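Local atomic coordinates of collagen adhesin (Enterococcus faecalis, PDB entry 2OKM), a protein that probably binds collagen as a cell-wall-anchored adhesin of the bacterial surface, this chain being its collagen-binding N2 region. Residues E71-K79 and R91-F102. Numbering follows the deposited sequence.
Sequences EFEQQGYGK and RFYRDKARFTSF
Lys96 lies across the Tyr77 ring at about a right angle, its CD over one face, 3.9 Å from the ring centroid. The chain, extended beyond CG, carries NZ past the ring to Gln75 O, a 2.6 Å hydrogen bond nearly along the C=O axis, while the ammonium stays over the Tyr77 face in a cation-pi contact. The Tyr77 hydroxyl is hydrogen-bonded to Lys65 NZ. Tyr77 CD2 also meets the edge of the Phe102 ring, 3.7 Å from Phe102 CE1. With CG of Phe72 trans to the backbone N (chi1 174°), the ring brings CZ to 3.6 Å from Phe92 CD1, the two planes 80° apart; Phe56 stacks on Phe72. Just beyond strand 87-92, the Tyr93 ring takes Gly78 CA over one face, 3.6 Å from its centroid, and Gly76 O at its edge. Gly76 also closes helix 69-74 with a Schellman motif, after which the chain enters the antiparallel 78-82/87-92 hairpin, where Lys79 and Arg91 form a hydrogen-bonded pair. Tyr77 O accepts both Tyr93 N, at 2.8 Å, and a water shared with Tyr93 O. The chemistry thus divides: Phe72, Phe92 and Phe102 pack in the buried interior, whereas exposed Lys96 probably offsets the partial negative charge of the carbonyls at the helix's C-terminal end.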
# COMPACT_ATOMS: atom_id res chain seq x y z
N GLU A 71 -4.51 -5.22 -13.97
CA GLU A 71 -3.47 -4.75 -14.88
C GLU A 71 -2.09 -4.83 -14.21
O GLU A 71 -1.10 -5.17 -14.84
CB GLU A 71 -3.78 -3.32 -15.34
CG GLU A 71 -4.96 -3.26 -16.32
CD GLU A 71 -5.55 -1.87 -16.50
OE1 GLU A 71 -6.40 -1.70 -17.40
OE2 GLU A 71 -5.18 -0.94 -15.74
N PHE A 72 -2.06 -4.51 -12.92
CA PHE A 72 -0.83 -4.55 -12.12
C PHE A 72 -0.24 -5.96 -12.19
O PHE A 72 0.96 -6.14 -12.38
CB PHE A 72 -1.18 -4.18 -10.67
CG PHE A 72 -0.03 -4.31 -9.70
CD1 PHE A 72 0.97 -3.35 -9.63
CD2 PHE A 72 0.02 -5.39 -8.81
CE1 PHE A 72 2.00 -3.46 -8.70
CE2 PHE A 72 1.05 -5.51 -7.88
CZ PHE A 72 2.04 -4.54 -7.82
N GLU A 73 -1.11 -6.95 -12.05
CA GLU A 73 -0.66 -8.34 -12.09
C GLU A 73 -0.38 -8.82 -13.51
O GLU A 73 0.62 -9.50 -13.76
CB GLU A 73 -1.71 -9.23 -11.42
CG GLU A 73 -1.81 -8.98 -9.93
CD GLU A 73 -2.85 -9.85 -9.25
OE1 GLU A 73 -2.73 -10.06 -8.03
OE2 GLU A 73 -3.78 -10.32 -9.94
N GLN A 74 -1.26 -8.47 -14.45
CA GLN A 74 -1.10 -8.89 -15.84
C GLN A 74 0.20 -8.35 -16.44
O GLN A 74 0.84 -9.02 -17.25
CB GLN A 74 -2.30 -8.42 -16.66
CG GLN A 74 -2.39 -9.01 -18.07
CD GLN A 74 -1.33 -8.47 -19.01
OE1 GLN A 74 -1.19 -7.26 -19.18
NE2 GLN A 74 -0.59 -9.38 -19.64
N GLN A 75 0.59 -7.14 -16.04
CA GLN A 75 1.79 -6.52 -16.57
C GLN A 75 3.10 -6.90 -15.87
O GLN A 75 4.15 -6.35 -16.17
CB GLN A 75 1.62 -5.00 -16.58
CG GLN A 75 0.63 -4.54 -17.64
CD GLN A 75 0.39 -3.04 -17.63
OE1 GLN A 75 1.33 -2.25 -17.52
NE2 GLN A 75 -0.87 -2.64 -17.75
N GLY A 76 3.01 -7.84 -14.93
CA GLY A 76 4.20 -8.31 -14.24
C GLY A 76 4.81 -7.42 -13.17
O GLY A 76 6.01 -7.49 -12.92
N TYR A 77 4.00 -6.58 -12.54
CA TYR A 77 4.50 -5.70 -11.49
C TYR A 77 4.51 -6.39 -10.13
O TYR A 77 5.31 -6.07 -9.27
CB TYR A 77 3.65 -4.43 -11.36
CG TYR A 77 3.90 -3.39 -12.41
CD1 TYR A 77 3.06 -3.27 -13.51
CD2 TYR A 77 4.97 -2.50 -12.30
CE1 TYR A 77 3.27 -2.28 -14.48
CE2 TYR A 77 5.19 -1.51 -13.26
CZ TYR A 77 4.33 -1.41 -14.34
OH TYR A 77 4.53 -0.43 -15.29
N GLY A 78 3.59 -7.34 -9.94
CA GLY A 78 3.54 -8.01 -8.66
C GLY A 78 2.28 -8.84 -8.49
O GLY A 78 1.63 -9.21 -9.47
N LYS A 79 1.93 -9.10 -7.24
CA LYS A 79 0.77 -9.93 -6.96
C LYS A 79 0.19 -9.63 -5.59
O LYS A 79 0.92 -9.27 -4.66
CB LYS A 79 1.20 -11.40 -7.02
CG LYS A 79 0.10 -12.42 -6.90
CD LYS A 79 0.64 -13.81 -7.22
CE LYS A 79 -0.47 -14.83 -7.39
NZ LYS A 79 0.05 -16.10 -7.96
N ARG A 91 2.92 -7.98 -3.01
CA ARG A 91 4.32 -8.06 -3.42
C ARG A 91 4.57 -7.32 -4.72
O ARG A 91 3.75 -7.36 -5.64
CB ARG A 91 4.71 -9.53 -3.59
CG ARG A 91 6.08 -9.74 -4.20
CD ARG A 91 6.39 -11.22 -4.26
NE ARG A 91 6.31 -11.90 -2.96
CZ ARG A 91 7.37 -12.26 -2.24
NH1 ARG A 91 8.58 -12.00 -2.69
NH2 ARG A 91 7.22 -12.91 -1.09
N PHE A 92 5.70 -6.61 -4.78
CA PHE A 92 6.12 -5.88 -5.97
C PHE A 92 7.38 -6.59 -6.43
O PHE A 92 8.35 -6.69 -5.67
CB PHE A 92 6.47 -4.43 -5.63
CG PHE A 92 5.33 -3.64 -5.06
CD1 PHE A 92 4.55 -2.83 -5.88
CD2 PHE A 92 5.03 -3.70 -3.71
CE1 PHE A 92 3.48 -2.10 -5.36
CE2 PHE A 92 3.97 -2.98 -3.17
CZ PHE A 92 3.19 -2.18 -4.00
N TYR A 93 7.38 -7.10 -7.66
CA TYR A 93 8.55 -7.80 -8.17
C TYR A 93 9.72 -6.85 -8.39
O TYR A 93 9.56 -5.71 -8.82
CB TYR A 93 8.21 -8.54 -9.47
CG TYR A 93 7.08 -9.55 -9.33
CD1 TYR A 93 6.97 -10.35 -8.19
CD2 TYR A 93 6.14 -9.71 -10.34
CE1 TYR A 93 5.95 -11.30 -8.07
CE2 TYR A 93 5.12 -10.66 -10.23
CZ TYR A 93 5.03 -11.44 -9.10
OH TYR A 93 4.02 -12.37 -8.98
N ARG A 94 10.91 -7.35 -8.09
CA ARG A 94 12.15 -6.60 -8.19
C ARG A 94 12.34 -5.75 -9.45
O ARG A 94 12.49 -4.53 -9.38
CB ARG A 94 13.34 -7.57 -8.05
CG ARG A 94 14.69 -6.93 -7.76
CD ARG A 94 15.30 -6.24 -8.97
NE ARG A 94 16.68 -5.83 -8.72
CZ ARG A 94 17.74 -6.58 -8.98
NH1 ARG A 94 17.60 -7.79 -9.49
NH2 ARG A 94 18.96 -6.12 -8.71
N ASP A 95 12.34 -6.40 -10.61
CA ASP A 95 12.59 -5.68 -11.86
C ASP A 95 11.82 -4.40 -12.12
O ASP A 95 12.42 -3.36 -12.37
CB ASP A 95 12.45 -6.62 -13.06
CG ASP A 95 13.72 -7.37 -13.37
OD1 ASP A 95 13.85 -7.90 -14.49
OD2 ASP A 95 14.61 -7.42 -12.48
N LYS A 96 10.49 -4.47 -12.08
CA LYS A 96 9.71 -3.27 -12.36
C LYS A 96 9.62 -2.31 -11.19
O LYS A 96 9.07 -1.21 -11.32
CB LYS A 96 8.33 -3.66 -12.89
CG LYS A 96 8.40 -4.26 -14.30
CD LYS A 96 7.04 -4.33 -14.99
CE LYS A 96 7.21 -4.88 -16.41
NZ LYS A 96 5.95 -4.84 -17.21
N ALA A 97 10.18 -2.70 -10.05
CA ALA A 97 10.17 -1.83 -8.87
C ALA A 97 11.45 -0.99 -8.82
O ALA A 97 11.51 0.01 -8.12
CB ALA A 97 10.03 -2.66 -7.60
N ARG A 98 12.48 -1.41 -9.56
CA ARG A 98 13.73 -0.66 -9.57
C ARG A 98 13.50 0.77 -10.06
O ARG A 98 12.95 0.97 -11.15
CB ARG A 98 14.76 -1.33 -10.48
CG ARG A 98 15.11 -2.75 -10.10
CD ARG A 98 16.22 -3.30 -10.99
NE ARG A 98 17.49 -2.62 -10.76
CZ ARG A 98 18.59 -2.83 -11.48
NH1 ARG A 98 18.57 -3.69 -12.49
NH2 ARG A 98 19.70 -2.16 -11.20
N PHE A 99 13.92 1.75 -9.26
CA PHE A 99 13.79 3.17 -9.61
C PHE A 99 12.36 3.57 -9.93
O PHE A 99 12.12 4.51 -10.70
CB PHE A 99 14.69 3.50 -10.81
CG PHE A 99 16.11 3.00 -10.66
CD1 PHE A 99 16.55 1.90 -11.39
CD2 PHE A 99 16.98 3.61 -9.77
CE1 PHE A 99 17.85 1.42 -11.24
CE2 PHE A 99 18.28 3.14 -9.61
CZ PHE A 99 18.72 2.05 -10.35
N THR A 100 11.41 2.88 -9.33
CA THR A 100 10.00 3.14 -9.60
C THR A 100 9.19 3.28 -8.32
O THR A 100 9.34 2.48 -7.39
CB THR A 100 9.41 2.00 -10.47
OG1 THR A 100 10.17 1.91 -11.69
CG2 THR A 100 7.96 2.27 -10.81
N SER A 101 8.31 4.28 -8.27
CA SER A 101 7.47 4.49 -7.10
C SER A 101 6.06 3.99 -7.36
O SER A 101 5.59 3.98 -8.50
CB SER A 101 7.43 5.97 -6.73
OG SER A 101 6.81 6.74 -7.74
N PHE A 102 5.40 3.55 -6.29
CA PHE A 102 4.03 3.06 -6.38
C PHE A 102 3.19 3.68 -5.28
O PHE A 102 3.56 3.63 -4.11
CB PHE A 102 3.96 1.54 -6.16
CG PHE A 102 4.79 0.73 -7.11
CD1 PHE A 102 4.20 0.09 -8.20
CD2 PHE A 102 6.16 0.57 -6.90
CE1 PHE A 102 4.97 -0.69 -9.07
CE2 PHE A 102 6.93 -0.20 -7.77
CZ PHE A 102 6.33 -0.83 -8.86
O HOH W 1 7.31 -4.12 -9.52